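Local atomic coordinates of designed protein (Trypanosoma brucei, PDB entry 6IEV), a protein that is a designed protein with a thioredoxin-family fold, probably made to study how the hydrophobicity of partially buried side chains affects stability at high temperature. Residues I43-P48 / Y87-V92. Numbering follows the deposited sequence.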
loop_
_atom_site.group_PDB
_atom_site.type_symbol
_atom_site.label_atom_id
_atom_site.label_comp_id
_atom_site.label_asym_id
_atom_site.label_seq_id
_atom_site.Cartn_x
_atom_site.Cartn_y
_atom_site.Cartn_z
ATOM N N ILE A 43 -2.212 -4.487 -17.632
ATOM C CA ILE A 43 -1.254 -4.763 -18.700
ATOM C C ILE A 43 -0.690 -3.445 -19.194
ATOM O O ILE A 43 -1.447 -2.538 -19.554
ATOM C CB ILE A 43 -1.893 -5.531 -19.870
ATOM C CG1 ILE A 43 -2.753 -6.675 -19.348
ATOM C CG2 ILE A 43 -0.822 -6.027 -20.843
ATOM C CD1 ILE A 43 -4.006 -6.872 -20.185
ATOM N N VAL A 44 0.624 -3.336 -19.207
ATOM C CA VAL A 44 1.288 -2.189 -19.798
ATOM C C VAL A 44 1.814 -2.612 -21.170
ATOM O O VAL A 44 2.489 -3.644 -21.301
ATOM C CB VAL A 44 2.411 -1.650 -18.894
ATOM C CG1 VAL A 44 3.560 -2.625 -18.772
ATOM C CG2 VAL A 44 2.912 -0.329 -19.426
ATOM N N PHE A 45 1.448 -1.850 -22.194
ATOM C CA PHE A 45 1.953 -2.034 -23.554
ATOM C C PHE A 45 3.027 -0.987 -23.798
ATOM O O PHE A 45 2.715 0.205 -23.842
ATOM C CB PHE A 45 0.829 -1.866 -24.583
ATOM C CG PHE A 45 -0.215 -2.945 -24.530
ATOM C CD1 PHE A 45 -1.235 -2.902 -23.582
ATOM C CD2 PHE A 45 -0.176 -4.008 -25.427
ATOM C CE1 PHE A 45 -2.199 -3.906 -23.528
ATOM C CE2 PHE A 45 -1.125 -5.006 -25.385
ATOM C CZ PHE A 45 -2.138 -4.966 -24.435
ATOM N N THR A 46 4.266 -1.425 -24.026
ATOM C CA THR A 46 5.407 -0.521 -24.115
ATOM C C THR A 46 6.254 -0.834 -25.337
ATOM O O THR A 46 6.007 -1.792 -26.071
ATOM C CB THR A 46 6.320 -0.592 -22.886
ATOM O OG1 THR A 46 6.876 -1.911 -22.783
ATOM C CG2 THR A 46 5.563 -0.255 -21.643
ATOM N N LEU A 47 7.253 0.022 -25.541
ATOM C CA LEU A 47 8.374 -0.115 -26.457
ATOM C C LEU A 47 9.648 -0.416 -25.681
ATOM O O LEU A 47 9.708 -0.173 -24.470
ATOM C CB LEU A 47 8.524 1.152 -27.305
ATOM C CG LEU A 47 7.526 1.013 -28.456
ATOM C CD1 LEU A 47 7.609 2.180 -29.431
ATOM C CD2 LEU A 47 7.710 -0.331 -29.172
ATOM N N PRO A 48 10.694 -0.977 -26.334
ATOM C CA PRO A 48 11.778 -1.607 -25.564
ATOM C C PRO A 48 12.421 -0.692 -24.535
ATOM O O PRO A 48 12.306 -0.973 -23.332
ATOM C CB PRO A 48 12.790 -2.010 -26.646
ATOM C CG PRO A 48 12.426 -1.177 -27.846
ATOM C CD PRO A 48 10.943 -1.079 -27.783
ATOM N N TYR A 87 -5.764 -5.652 -28.773
ATOM C CA TYR A 87 -6.238 -4.701 -27.781
ATOM C C TYR A 87 -6.341 -3.284 -28.317
ATOM O O TYR A 87 -6.569 -2.357 -27.535
ATOM C CB TYR A 87 -5.324 -4.751 -26.548
ATOM C CG TYR A 87 -5.594 -5.963 -25.705
ATOM C CD1 TYR A 87 -5.028 -7.190 -26.027
ATOM C CD2 TYR A 87 -6.429 -5.893 -24.599
ATOM C CE1 TYR A 87 -5.287 -8.317 -25.264
ATOM C CE2 TYR A 87 -6.685 -7.010 -23.825
ATOM C CZ TYR A 87 -6.113 -8.217 -24.161
ATOM O OH TYR A 87 -6.364 -9.338 -23.407
ATOM N N ASN A 88 -6.168 -3.093 -29.630
ATOM C CA ASN A 88 -6.373 -1.792 -30.264
ATOM C C ASN A 88 -5.525 -0.697 -29.618
ATOM O O ASN A 88 -6.008 0.392 -29.305
ATOM C CB ASN A 88 -7.853 -1.417 -30.270
ATOM C CG ASN A 88 -8.546 -1.871 -31.538
ATOM O OD1 ASN A 88 -9.422 -2.738 -31.507
ATOM N ND2 ASN A 88 -8.125 -1.313 -32.675
ATOM N N ILE A 89 -4.243 -0.989 -29.432
ATOM C CA ILE A 89 -3.325 -0.046 -28.799
ATOM C C ILE A 89 -2.865 0.957 -29.846
ATOM O O ILE A 89 -2.185 0.594 -30.812
ATOM C CB ILE A 89 -2.118 -0.762 -28.185
ATOM C CG1 ILE A 89 -2.564 -1.828 -27.182
ATOM C CG2 ILE A 89 -1.169 0.270 -27.597
ATOM C CD1 ILE A 89 -3.443 -1.289 -26.059
ATOM N N THR A 90 -3.176 2.229 -29.616
ATOM C CA THR A 90 -2.889 3.275 -30.580
ATOM C C THR A 90 -1.663 4.108 -30.226
ATOM O O THR A 90 -1.106 4.765 -31.110
ATOM C CB THR A 90 -4.103 4.202 -30.702
ATOM O OG1 THR A 90 -4.325 4.858 -29.451
ATOM C CG2 THR A 90 -5.343 3.395 -31.037
ATOM N N SER A 91 -1.219 4.091 -28.975
ATOM C CA SER A 91 0.034 4.735 -28.606
ATOM C C SER A 91 0.624 3.991 -27.418
ATOM O O SER A 91 -0.078 3.279 -26.703
ATOM C CB SER A 91 -0.154 6.222 -28.287
ATOM O OG SER A 91 -1.287 6.432 -27.464
ATOM N N VAL A 92 1.927 4.153 -27.221
ATOM C CA VAL A 92 2.596 3.534 -26.085
ATOM C C VAL A 92 3.251 4.645 -25.275
ATOM O O VAL A 92 3.582 5.701 -25.829
ATOM C CB VAL A 92 3.622 2.477 -26.532
ATOM C CG1 VAL A 92 2.980 1.447 -27.459
ATOM C CG2 VAL A 92 4.841 3.137 -27.165
#
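Phe-45 meets three residues of 87-92 and is the hub of an apolar contact that has no hydrogen bond between its two segments. CG of Phe-45 stands anti to its carbonyl carbon, beside the backbone N (chi1 -67°). Ile-89 lies over one face of the ring: its CG1 is 3.7 Å from the centroid of the Phe-45 ring and 13° off the normal, which meets the geometry of a CH-pi contact, while Ile-89 CD1 lies 3.7 Å from Phe-45 CD1, over that side of the same face. At the far end of the ring, Phe-45 CZ touches Tyr-87 CG at 3.8 Å and Tyr-87 CB equally closely. With the two ring planes at 45° and centroids 5.7 Å apart, this aromatic pair is oblique. The hydroxyl of Tyr-87 hydrogen-bonds Glu-98. On the backbone side, Phe-45 O packs against Val-92 CB at 3.6 Å. Thr-46 adds a looser approach, CA to Val-92 CB at 4.2 Å, and the Leu-47 side chain crosses that of Val-92 at about a right angle, Leu-47 CG lying 3.7 Å from Val-92 CG2 at the exposed margin. A Schellman motif (Ile-89 N to Arg-84 O, Asn-88 at positive phi) turns the chain out of helix 81-86 where Tyr-87 and Ile-89 meet Phe-45. The loop leads to strand 94-99, which pairs antiparallel with strand 40-46 in a mixed sheet of order 1-3-2-4-5, consistent with the thioredoxin fold.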